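Local atomic coordinates of EmGH1 (Erythrobacter marinus, PDB entry 5Z87), a protein that probably hydrolyses beta-glucosidic bonds as a family 3 glycoside hydrolase, releasing sugar from the ends of glucosides such as cellobiose or gentiobiose. Residues Gly176-Asn181 against Ala229-His234; Ile275-Ser280 against Gly308-Asp313; Gly91-Ser96 against Phe128-His133; Ser207-Val212 against Ile269-Ser274. All blocks are in the same frame, centred on the assembly; numbering follows the deposited sequence.

Contact 1: residues Gly176-Asn181 against Ala229-His234; sequences GCFSPN and ATSVKH
G176 and A229 open a short parallel pairing in which C177 N donates to A229 O at 2.8 Å, after which the first chain leaves strand geometry and is tied to strand 229-235 by scattered bonds. The cis peptide before P180 belongs to this departure; P180 O then accepts from K233 N at 3.1 Å. S231 OG donates to C177 O from above the carbonyl plane (2.8 Å), also lies at the edge of the F178 ring, close to its plane, and has a further bond to Y309 OH. K233 runs fully extended beyond CG, and its NZ reaches F178 O at 2.8 Å, tilted only slightly from the carbonyl plane. The same ammonium binds a dithiothreitol molecule, probably from the crystallisation liquor; the carbonyl of F178, just past strand 176-177, probably helps to position the ammonium. N181 CG is anti to the backbone N (chi1 177°). N181 ND2 lies at the in-plane edge of the H234 ring, 3.3 Å from H234 CE1, amide and ring planes 79° apart; it is hydrogen-bonded to E195 OE2, while OD1 accepts from D183 N and H234 ND1 bonds D183. P180 CD and V232 CG1 pack side by side at 3.6 Å. Adjacent parallel strands whose C-terminal ends carry pocket residues, here F178, K233 and H234, are characteristic of the TIM-barrel-like N-terminal domain of family 3 glycoside hydrolases.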
loop_
_atom_site.group_PDB
_atom_site.type_symbol
_atom_site.label_atom_id
_atom_site.label_comp_id
_atom_site.label_asym_id
_atom_site.label_seq_id
_atom_site.Cartn_x
_atom_site.Cartn_y
_atom_site.Cartn_z
ATOM N N GLY A 176 26.729 22.923 7.611
ATOM C CA GLY A 176 25.374 22.473 7.332
ATOM C C GLY A 176 25.364 20.994 7.028
ATOM O O GLY A 176 26.351 20.437 6.531
ATOM N N CYS A 177 24.245 20.343 7.341
ATOM C CA CYS A 177 24.107 18.928 7.028
ATOM C C CYS A 177 22.741 18.639 6.424
ATOM O O CYS A 177 21.775 19.390 6.599
ATOM C CB CYS A 177 24.324 18.037 8.261
ATOM S SG CYS A 177 23.105 18.290 9.544
ATOM N N PHE A 178 22.696 17.521 5.703
ATOM C CA PHE A 178 21.472 16.998 5.110
ATOM C C PHE A 178 20.853 15.965 6.056
ATOM O O PHE A 178 20.735 14.781 5.756
ATOM C CB PHE A 178 21.774 16.400 3.741
ATOM C CG PHE A 178 22.319 17.389 2.735
ATOM C CD1 PHE A 178 21.972 18.739 2.795
ATOM C CD2 PHE A 178 23.160 16.955 1.705
ATOM C CE1 PHE A 178 22.457 19.637 1.856
ATOM C CE2 PHE A 178 23.655 17.848 0.756
ATOM C CZ PHE A 178 23.293 19.190 0.823
ATOM N N SER A 179 20.503 16.452 7.241
ATOM C CA SER A 179 20.009 15.660 8.359
ATOM C C SER A 179 19.210 16.587 9.247
ATOM O O SER A 179 19.441 17.801 9.230
ATOM C CB SER A 179 21.167 15.033 9.165
ATOM O OG SER A 179 21.931 14.145 8.371
ATOM N N PRO A 180 18.264 16.056 10.043
ATOM C CA PRO A 180 17.869 14.650 10.171
ATOM C C PRO A 180 16.879 14.172 9.101
ATOM O O PRO A 180 16.184 14.956 8.465
ATOM C CB PRO A 180 17.202 14.609 11.542
ATOM C CG PRO A 180 16.529 15.968 11.646
ATOM C CD PRO A 180 17.477 16.929 10.934
ATOM N N ASN A 181 16.840 12.859 8.917
ATOM C CA ASN A 181 15.779 12.208 8.163
ATOM C C ASN A 181 14.584 12.089 9.096
ATOM O O ASN A 181 14.647 11.384 10.106
ATOM C CB ASN A 181 16.272 10.848 7.676
ATOM C CG ASN A 181 15.203 10.044 6.930
ATOM O OD1 ASN A 181 14.038 9.975 7.337
ATOM N ND2 ASN A 181 15.616 9.407 5.837
ATOM N N ALA A 229 23.845 24.040 10.470
ATOM C CA ALA A 229 22.471 24.056 9.985
ATOM C C ALA A 229 21.969 22.644 9.676
ATOM O O ALA A 229 22.692 21.816 9.104
ATOM C CB ALA A 229 22.363 24.933 8.732
ATOM N N THR A 230 20.727 22.374 10.061
ATOM C CA THR A 230 20.017 21.159 9.669
ATOM C C THR A 230 19.245 21.401 8.377
ATOM O O THR A 230 18.729 22.497 8.145
ATOM C CB THR A 230 19.026 20.720 10.754
ATOM O OG1 THR A 230 18.155 21.812 11.079
ATOM C CG2 THR A 230 19.747 20.286 12.006
ATOM N N SER A 231 19.163 20.365 7.540
ATOM C CA SER A 231 18.247 20.332 6.400
ATOM C C SER A 231 17.329 19.121 6.578
ATOM O O SER A 231 17.654 18.010 6.155
ATOM C CB SER A 231 18.999 20.269 5.066
ATOM O OG SER A 231 20.167 21.066 5.107
ATOM N N VAL A 232 16.168 19.330 7.197
ATOM C CA VAL A 232 15.287 18.206 7.487
ATOM C C VAL A 232 14.746 17.633 6.181
ATOM O O VAL A 232 14.395 18.374 5.250
ATOM C CB VAL A 232 14.166 18.642 8.442
ATOM C CG1 VAL A 232 14.758 18.967 9.807
ATOM C CG2 VAL A 232 13.450 19.870 7.884
ATOM N N LYS A 233 14.713 16.304 6.091
ATOM C CA LYS A 233 14.402 15.617 4.847
ATOM C C LYS A 233 13.568 14.383 5.179
ATOM O O LYS A 233 13.536 13.947 6.333
ATOM C CB LYS A 233 15.694 15.255 4.106
ATOM C CG LYS A 233 16.583 14.298 4.881
ATOM C CD LYS A 233 17.850 13.969 4.128
ATOM C CE LYS A 233 18.533 12.738 4.738
ATOM N NZ LYS A 233 19.960 12.556 4.271
ATOM N N HIS A 234 12.864 13.819 4.184
ATOM C CA HIS A 234 12.709 14.329 2.825
ATOM C C HIS A 234 11.271 14.782 2.577
ATOM O O HIS A 234 10.361 13.963 2.618
ATOM C CB HIS A 234 13.095 13.261 1.805
ATOM C CG HIS A 234 14.391 12.572 2.096
ATOM N ND1 HIS A 234 14.538 11.662 3.123
ATOM C CD2 HIS A 234 15.593 12.634 1.471
ATOM C CE1 HIS A 234 15.776 11.200 3.121
ATOM N NE2 HIS A 234 16.435 11.768 2.125
#

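Contact 2: residues Ile275-Ser280 against Gly308-Asp313; sequences IGLMAS and GYVVSD
Strands 276-279 and 309-311, carrying I275-S280 and G308-D313, pair in parallel as neighbouring strands of the TIM-barrel-like N-terminal domain, their axes 33° apart. Backbone hydrogen bonds set the register. Y309 N donates to I275 O, and V311 N to L277 O at 2.8 Å with an N-H...O angle of 160°; the return bonds from L277 N to Y309 O and from A279 N to V311 O are weak. CA-H...O contacts fill in between, among them M278 CA to V311 O at 3.1 Å.

The aromatic contact is made with a glycine. Y309 CG lies between its backbone N and carbonyl carbon (chi1 64°). One face of the ring lies over G276 CA, which is 3.5 Å from the centroid in a CH-pi contact; G276, having no side chain, lets its CA lie directly on the ring face. I275 CG2 meets the same ring at Y309 CE2.

Apolar packing covers both faces of the sheet. On the face turned to helix 293-303, L277 CD2 and V310 CG2 lie side by side at 3.9 Å. On the other, with Y309, M278 CB packs against V311 CG1, itself at the in-plane edge of the tyrosine ring. The M278 chain is extended as far as SD and bends at chi3, and M278 CE lies 3.7 Å from S312 O. D313, a residue of the ligand pocket, crosses this thioether obliquely, and D313 CG lies 3.7 Å from M278 SD.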
loop_
_atom_site.group_PDB
_atom_site.type_symbol
_atom_site.label_atom_id
_atom_site.label_comp_id
_atom_site.label_asym_id
_atom_site.label_seq_id
_atom_site.Cartn_x
_atom_site.Cartn_y
_atom_site.Cartn_z
ATOM N N ILE A 275 17.060 25.558 9.804
ATOM C CA ILE A 275 17.384 26.575 8.813
ATOM C C ILE A 275 17.153 26.045 7.403
ATOM O O ILE A 275 16.772 26.800 6.499
ATOM C CB ILE A 275 18.846 27.038 9.021
ATOM C CG1 ILE A 275 19.001 27.824 10.318
ATOM C CG2 ILE A 275 19.360 27.883 7.858
ATOM C CD1 ILE A 275 20.465 28.111 10.663
ATOM N N GLY A 276 17.396 24.752 7.179
ATOM C CA GLY A 276 17.255 24.153 5.873
ATOM C C GLY A 276 16.204 23.050 5.851
ATOM O O GLY A 276 15.719 22.580 6.891
ATOM N N LEU A 277 15.866 22.636 4.632
ATOM C CA LEU A 277 14.899 21.574 4.376
ATOM C C LEU A 277 15.219 20.998 3.010
ATOM O O LEU A 277 15.525 21.758 2.082
ATOM C CB LEU A 277 13.461 22.103 4.415
ATOM C CG LEU A 277 12.344 21.148 3.964
ATOM C CD1 LEU A 277 11.135 21.351 4.854
ATOM C CD2 LEU A 277 11.965 21.380 2.509
ATOM N N MET A 278 15.151 19.669 2.886
ATOM C CA MET A 278 15.374 18.993 1.605
ATOM C C MET A 278 14.099 18.295 1.129
ATOM O O MET A 278 13.372 17.702 1.929
ATOM C CB MET A 278 16.515 17.974 1.707
ATOM C CG MET A 278 16.787 17.195 0.423
ATOM S SD MET A 278 18.061 15.928 0.665
ATOM C CE MET A 278 19.544 16.914 0.767
ATOM N N ALA A 279 13.834 18.366 -0.175
ATOM C CA ALA A 279 12.634 17.797 -0.771
ATOM C C ALA A 279 12.859 16.328 -1.130
ATOM O O ALA A 279 13.979 15.817 -1.091
ATOM C CB ALA A 279 12.216 18.591 -2.012
ATOM N N SER A 280 11.778 15.661 -1.525
ATOM C CA SER A 280 11.747 14.217 -1.718
ATOM C C SER A 280 11.916 13.807 -3.183
ATOM O O SER A 280 11.461 14.496 -4.100
ATOM C CB SER A 280 10.426 13.661 -1.169
ATOM O OG SER A 280 10.189 12.336 -1.614
ATOM N N GLY A 308 14.103 29.803 5.865
ATOM C CA GLY A 308 15.367 29.209 5.489
ATOM C C GLY A 308 15.402 28.826 4.023
ATOM O O GLY A 308 14.674 29.369 3.188
ATOM N N TYR A 309 16.263 27.861 3.716
ATOM C CA TYR A 309 16.477 27.403 2.355
ATOM C C TYR A 309 15.873 26.017 2.143
ATOM O O TYR A 309 15.812 25.186 3.056
ATOM C CB TYR A 309 17.979 27.371 2.009
ATOM C CG TYR A 309 18.780 26.391 2.833
ATOM C CD1 TYR A 309 18.921 25.060 2.431
ATOM C CD2 TYR A 309 19.396 26.791 4.012
ATOM C CE1 TYR A 309 19.653 24.159 3.181
ATOM C CE2 TYR A 309 20.128 25.891 4.779
ATOM C CZ TYR A 309 20.251 24.574 4.356
ATOM O OH TYR A 309 20.963 23.667 5.110
ATOM N N VAL A 310 15.424 25.786 0.916
ATOM C CA VAL A 310 15.041 24.471 0.441
ATOM C C VAL A 310 16.148 23.992 -0.483
ATOM O O VAL A 310 16.450 24.640 -1.497
ATOM C CB VAL A 310 13.685 24.498 -0.279
ATOM C CG1 VAL A 310 13.447 23.168 -0.982
ATOM C CG2 VAL A 310 12.574 24.796 0.699
ATOM N N VAL A 311 16.761 22.878 -0.137
ATOM C CA VAL A 311 17.777 22.261 -0.985
ATOM C C VAL A 311 17.161 21.044 -1.660
ATOM O O VAL A 311 16.323 20.343 -1.077
ATOM C CB VAL A 311 19.045 21.890 -0.186
ATOM C CG1 VAL A 311 18.700 21.003 1.019
ATOM C CG2 VAL A 311 20.073 21.237 -1.081
ATOM N N SER A 312 17.520 20.834 -2.919
ATOM C CA SER A 312 17.072 19.643 -3.606
ATOM C C SER A 312 17.814 18.422 -3.077
ATOM O O SER A 312 18.931 18.516 -2.556
ATOM C CB SER A 312 17.314 19.769 -5.108
ATOM O OG SER A 312 18.654 19.419 -5.416
ATOM N N ASP A 313 17.183 17.261 -3.223
ATOM C CA ASP A 313 17.941 16.024 -3.142
ATOM C C ASP A 313 18.758 15.833 -4.429
ATOM O O ASP A 313 18.549 16.518 -5.440
ATOM C CB ASP A 313 17.003 14.847 -2.879
ATOM C CG ASP A 313 17.707 13.671 -2.206
ATOM O OD1 ASP A 313 18.947 13.567 -2.341
ATOM O OD2 ASP A 313 17.019 12.873 -1.535
#

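Contact 3: residues Gly91-Ser96 against Phe128-His133; sequences GVYSAS and FEECLH
E129 reaches across from the end of strand 126-129 to the turn after strand 91-93, and its path from CB to carboxylate organises this contact. CB and CG lead there without touching the other segment, whose contacts begin at CD. The bend at chi2 (-74°) places E129 CD near the S94-S96 turn, 3.4 Å from S96 OG. At the tip E129 OE1 takes two backbone N-H groups on its syn side, A95 N at 2.7 Å and S96 N at 3.0 Å, which arrive from opposite faces of the carboxylate plane. E129 OE2 is met by S96 OG at 2.9 Å from above that plane. Three donors thus grip the carboxylate and fix its rotation, consistent with a charged group held by the turn.

Before this turn the strands pair in parallel: F128 N donates to V92 O, and S94 N to F128 O with an almost straight N-H...O angle of 178°. Y93 and E130 meet beyond the strand ends, where Y93 OH donates to E130 OE1 in a modelled bond that is very short. Ring and carboxylate planes stand 87° apart, with OE1 near the plane of the ring at its edge. OE1 also hydrogen-bonds the bound dithiothreitol. Helix 101-116 links the two strands in a beta-alpha-beta unit of the TIM-barrel-like domain, and Y93 and E130 contribute to the pocket at the C-terminal ends of its strands.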
loop_
_atom_site.group_PDB
_atom_site.type_symbol
_atom_site.label_atom_id
_atom_site.label_comp_id
_atom_site.label_asym_id
_atom_site.label_seq_id
_atom_site.Cartn_x
_atom_site.Cartn_y
_atom_site.Cartn_z
ATOM N N GLY A 91 27.034 26.133 -2.433
ATOM C CA GLY A 91 27.553 25.165 -1.491
ATOM C C GLY A 91 28.346 24.096 -2.205
ATOM O O GLY A 91 28.384 24.030 -3.436
ATOM N N VAL A 92 29.002 23.260 -1.408
ATOM C CA VAL A 92 29.568 22.012 -1.892
ATOM C C VAL A 92 29.084 20.916 -0.962
ATOM O O VAL A 92 28.738 21.153 0.200
ATOM C CB VAL A 92 31.115 22.005 -1.964
ATOM C CG1 VAL A 92 31.608 22.926 -3.058
ATOM C CG2 VAL A 92 31.735 22.342 -0.607
ATOM N N TYR A 93 29.068 19.703 -1.493
ATOM C CA TYR A 93 28.605 18.537 -0.762
ATOM C C TYR A 93 29.762 17.572 -0.586
ATOM O O TYR A 93 30.469 17.267 -1.553
ATOM C CB TYR A 93 27.453 17.856 -1.507
ATOM C CG TYR A 93 27.002 16.555 -0.897
ATOM C CD1 TYR A 93 26.756 16.450 0.461
ATOM C CD2 TYR A 93 26.793 15.438 -1.689
ATOM C CE1 TYR A 93 26.314 15.256 1.014
ATOM C CE2 TYR A 93 26.350 14.241 -1.147
ATOM C CZ TYR A 93 26.115 14.154 0.194
ATOM O OH TYR A 93 25.688 12.960 0.718
ATOM N N SER A 94 29.964 17.119 0.652
ATOM C CA SER A 94 30.884 16.021 0.937
ATOM C C SER A 94 32.349 16.408 0.695
ATOM O O SER A 94 33.022 15.851 -0.182
ATOM C CB SER A 94 30.486 14.794 0.104
ATOM O OG SER A 94 30.983 13.609 0.682
ATOM N N ALA A 95 32.849 17.360 1.484
ATOM C CA ALA A 95 34.219 17.841 1.377
ATOM C C ALA A 95 35.189 17.046 2.236
ATOM O O ALA A 95 36.403 17.215 2.091
ATOM C CB ALA A 95 34.295 19.322 1.770
ATOM N N SER A 96 34.680 16.190 3.120
ATOM C CA SER A 96 35.550 15.408 3.990
ATOM C C SER A 96 36.426 14.449 3.189
ATOM O O SER A 96 37.605 14.262 3.514
ATOM C CB SER A 96 34.694 14.646 4.990
ATOM O OG SER A 96 33.473 14.270 4.361
ATOM N N PHE A 128 28.401 21.113 3.075
ATOM C CA PHE A 128 27.341 20.216 3.534
ATOM C C PHE A 128 27.905 18.816 3.734
ATOM O O PHE A 128 28.549 18.268 2.831
ATOM C CB PHE A 128 26.180 20.169 2.531
ATOM C CG PHE A 128 25.344 21.417 2.490
ATOM C CD1 PHE A 128 24.604 21.807 3.595
ATOM C CD2 PHE A 128 25.276 22.186 1.334
ATOM C CE1 PHE A 128 23.814 22.953 3.567
ATOM C CE2 PHE A 128 24.483 23.321 1.289
ATOM C CZ PHE A 128 23.761 23.717 2.425
ATOM N N GLU A 129 27.662 18.238 4.905
ATOM C CA GLU A 129 28.048 16.856 5.173
ATOM C C GLU A 129 26.812 16.086 5.632
ATOM O O GLU A 129 25.732 16.657 5.787
ATOM C CB GLU A 129 29.182 16.791 6.202
ATOM C CG GLU A 129 30.460 17.537 5.751
ATOM C CD GLU A 129 31.236 16.796 4.682
ATOM O OE1 GLU A 129 32.136 17.410 4.066
ATOM O OE2 GLU A 129 30.950 15.597 4.442
ATOM N N GLU A 130 26.959 14.776 5.820
ATOM C CA GLU A 130 25.890 13.931 6.344
ATOM C C GLU A 130 26.140 13.681 7.822
ATOM O O GLU A 130 27.268 13.381 8.216
ATOM C CB GLU A 130 25.805 12.594 5.604
ATOM C CG GLU A 130 25.662 12.714 4.114
ATOM C CD GLU A 130 24.249 13.073 3.676
ATOM O OE1 GLU A 130 24.039 13.228 2.451
ATOM O OE2 GLU A 130 23.356 13.196 4.546
ATOM N N CYS A 131 25.089 13.803 8.629
ATOM C CA CYS A 131 25.152 13.661 10.081
ATOM C C CYS A 131 24.013 12.791 10.598
ATOM O O CYS A 131 23.370 13.121 11.588
ATOM C CB CYS A 131 25.093 15.024 10.760
ATOM S SG CYS A 131 26.556 16.058 10.457
ATOM N N LEU A 132 23.755 11.658 9.939
ATOM C CA LEU A 132 22.592 10.836 10.284
ATOM C C LEU A 132 22.677 10.315 11.715
ATOM O O LEU A 132 21.713 10.404 12.480
ATOM C CB LEU A 132 22.470 9.665 9.305
ATOM C CG LEU A 132 21.283 8.711 9.481
ATOM C CD1 LEU A 132 19.950 9.421 9.344
ATOM C CD2 LEU A 132 21.384 7.590 8.473
ATOM N N HIS A 133 23.826 9.761 12.088
ATOM C CA HIS A 133 24.041 9.176 13.408
ATOM C C HIS A 133 25.475 9.471 13.828
ATOM O O HIS A 133 26.227 8.590 14.251
ATOM C CB HIS A 133 23.745 7.676 13.389
ATOM C CG HIS A 133 24.609 6.911 12.438
ATOM N ND1 HIS A 133 25.811 6.348 12.815
ATOM C CD2 HIS A 133 24.475 6.660 11.116
ATOM C CE1 HIS A 133 26.367 5.763 11.769
ATOM N NE2 HIS A 133 25.581 5.944 10.724
#

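Contact 4: residues Ser207-Val212 against Ile269-Ser274; sequences SAKAIV and ITEAGS
K209 and E271 form a salt bridge at the solvent-facing end of this contact, while V212 and A272 make its apolar part. The lysine does not reach out straight. CG stands anti to the carbonyl carbon, chi2 (-147°) lies away from the usual staggered values, and chi3 (-63°) folds CE back before the chain extends again to NZ. The aliphatic part lies against its partner too: K209 CD is 3.2 Å from E271 OE1. K209 NZ meets E271 OE1 at 2.9 Å, nearly on the line of its C-O bond. E271 takes a simpler course: CG is anti to the carbonyl carbon and the chain is extended beyond it.

One helical turn further along, V212 points at the other segment. Its CG1, anti to the backbone N, fits against A272 CB at 3.7 Å and also approaches S274 N at 3.8 Å. A272 CB reaches the backbone of helix 201-216 as well, lying 4.1 Å from K209 O. G273 leaves helical geometry with positive phi, and S274, next in the chain, reaches the sheet through its OG, which bonds G276 O and T230 OG1. The contact therefore joins helix 201-216 to the connection between helix 263-270 and strand 276-279. V212 also touches T230 and V232 of strand 229-235, between the helices and the parallel sheet, and I211 of the same helix packs against helix 155-171.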
loop_
_atom_site.group_PDB
_atom_site.type_symbol
_atom_site.label_atom_id
_atom_site.label_comp_id
_atom_site.label_asym_id
_atom_site.label_seq_id
_atom_site.Cartn_x
_atom_site.Cartn_y
_atom_site.Cartn_z
ATOM N N SER A 207 11.711 13.436 18.394
ATOM C CA SER A 207 13.092 13.216 17.994
ATOM C C SER A 207 13.588 14.328 17.078
ATOM O O SER A 207 14.716 14.806 17.241
ATOM C CB SER A 207 13.227 11.856 17.312
ATOM O OG SER A 207 12.652 10.838 18.111
ATOM N N ALA A 208 12.762 14.752 16.112
ATOM C CA ALA A 208 13.187 15.786 15.167
ATOM C C ALA A 208 13.568 17.077 15.886
ATOM O O ALA A 208 14.584 17.700 15.556
ATOM C CB ALA A 208 12.080 16.057 14.142
ATOM N N LYS A 209 12.770 17.483 16.881
ATOM C CA LYS A 209 13.075 18.688 17.642
ATOM C C LYS A 209 14.378 18.546 18.413
ATOM O O LYS A 209 15.149 19.505 18.519
ATOM C CB LYS A 209 11.947 19.008 18.617
ATOM C CG LYS A 209 10.593 19.154 17.977
ATOM C CD LYS A 209 9.738 20.169 18.699
ATOM C CE LYS A 209 9.434 19.775 20.112
ATOM N NZ LYS A 209 9.119 21.018 20.884
ATOM N N ALA A 210 14.625 17.369 18.996
ATOM C CA ALA A 210 15.840 17.199 19.784
ATOM C C ALA A 210 17.075 17.173 18.889
ATOM O O ALA A 210 18.120 17.720 19.256
ATOM C CB ALA A 210 15.754 15.927 20.626
ATOM N N ILE A 211 16.966 16.547 17.715
ATOM C CA ILE A 211 18.069 16.533 16.756
ATOM C C ILE A 211 18.377 17.944 16.278
ATOM O O ILE A 211 19.542 18.351 16.206
ATOM C CB ILE A 211 17.749 15.616 15.558
ATOM C CG1 ILE A 211 17.516 14.169 15.995
ATOM C CG2 ILE A 211 18.886 15.691 14.505
ATOM C CD1 ILE A 211 16.766 13.342 14.943
ATOM N N VAL A 212 17.344 18.690 15.883
ATOM C CA VAL A 212 17.580 20.035 15.369
ATOM C C VAL A 212 18.185 20.904 16.463
ATOM O O VAL A 212 19.153 21.638 16.232
ATOM C CB VAL A 212 16.284 20.653 14.800
ATOM C CG1 VAL A 212 16.506 22.120 14.395
ATOM C CG2 VAL A 212 15.780 19.869 13.601
ATOM N N ILE A 269 10.456 22.961 11.759
ATOM C CA ILE A 269 10.520 24.242 11.072
ATOM C C ILE A 269 10.050 25.368 11.988
ATOM O O ILE A 269 10.766 26.354 12.189
ATOM C CB ILE A 269 9.694 24.186 9.774
ATOM C CG1 ILE A 269 10.350 23.256 8.751
ATOM C CG2 ILE A 269 9.505 25.575 9.198
ATOM C CD1 ILE A 269 11.625 23.805 8.127
ATOM N N THR A 270 8.855 25.232 12.577
ATOM C CA THR A 270 8.236 26.322 13.324
ATOM C C THR A 270 8.579 26.345 14.808
ATOM O O THR A 270 8.305 27.351 15.462
ATOM C CB THR A 270 6.706 26.276 13.230
ATOM O OG1 THR A 270 6.222 25.166 13.998
ATOM C CG2 THR A 270 6.211 26.186 11.779
ATOM N N GLU A 271 9.117 25.272 15.379
ATOM C CA GLU A 271 9.441 25.276 16.801
ATOM C C GLU A 271 10.938 25.209 17.063
ATOM O O GLU A 271 11.459 25.997 17.851
ATOM C CB GLU A 271 8.753 24.111 17.531
ATOM C CG GLU A 271 7.232 24.138 17.577
ATOM C CD GLU A 271 6.654 22.840 18.175
ATOM O OE1 GLU A 271 7.286 22.258 19.083
ATOM O OE2 GLU A 271 5.579 22.387 17.727
ATOM N N ALA A 272 11.649 24.271 16.437
ATOM C CA ALA A 272 13.084 24.148 16.659
ATOM C C ALA A 272 13.906 25.053 15.754
ATOM O O ALA A 272 15.095 25.249 16.023
ATOM C CB ALA A 272 13.535 22.694 16.465
ATOM N N GLY A 273 13.314 25.590 14.686
ATOM C CA GLY A 273 13.992 26.587 13.879
ATOM C C GLY A 273 15.004 26.045 12.900
ATOM O O GLY A 273 16.011 26.715 12.631
ATOM N N SER A 274 14.781 24.838 12.374
ATOM C CA SER A 274 15.621 24.309 11.307
ATOM C C SER A 274 15.812 25.362 10.219
ATOM O O SER A 274 14.854 25.994 9.779
ATOM C CB SER A 274 14.986 23.033 10.725
ATOM O OG SER A 274 15.744 22.494 9.644
#

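Contacts 1, 2 and 3 pair neighbouring strands of one parallel sheet, and contact 1 lies between contacts 3 and 2 in strand order; contact 4 joins the helical layer outside. The first three are largely buried and bring residues to the ligand pocket, but differ in chemistry: regular backbone pairing and apolar packing in contact 2, carbonyls bound by side chains in contact 1, a carboxylate held by a turn in contact 3. Contact 4 is partly exposed, with a salt bridge at its exposed side and a small apolar patch. It touches contact 1 but not contact 3.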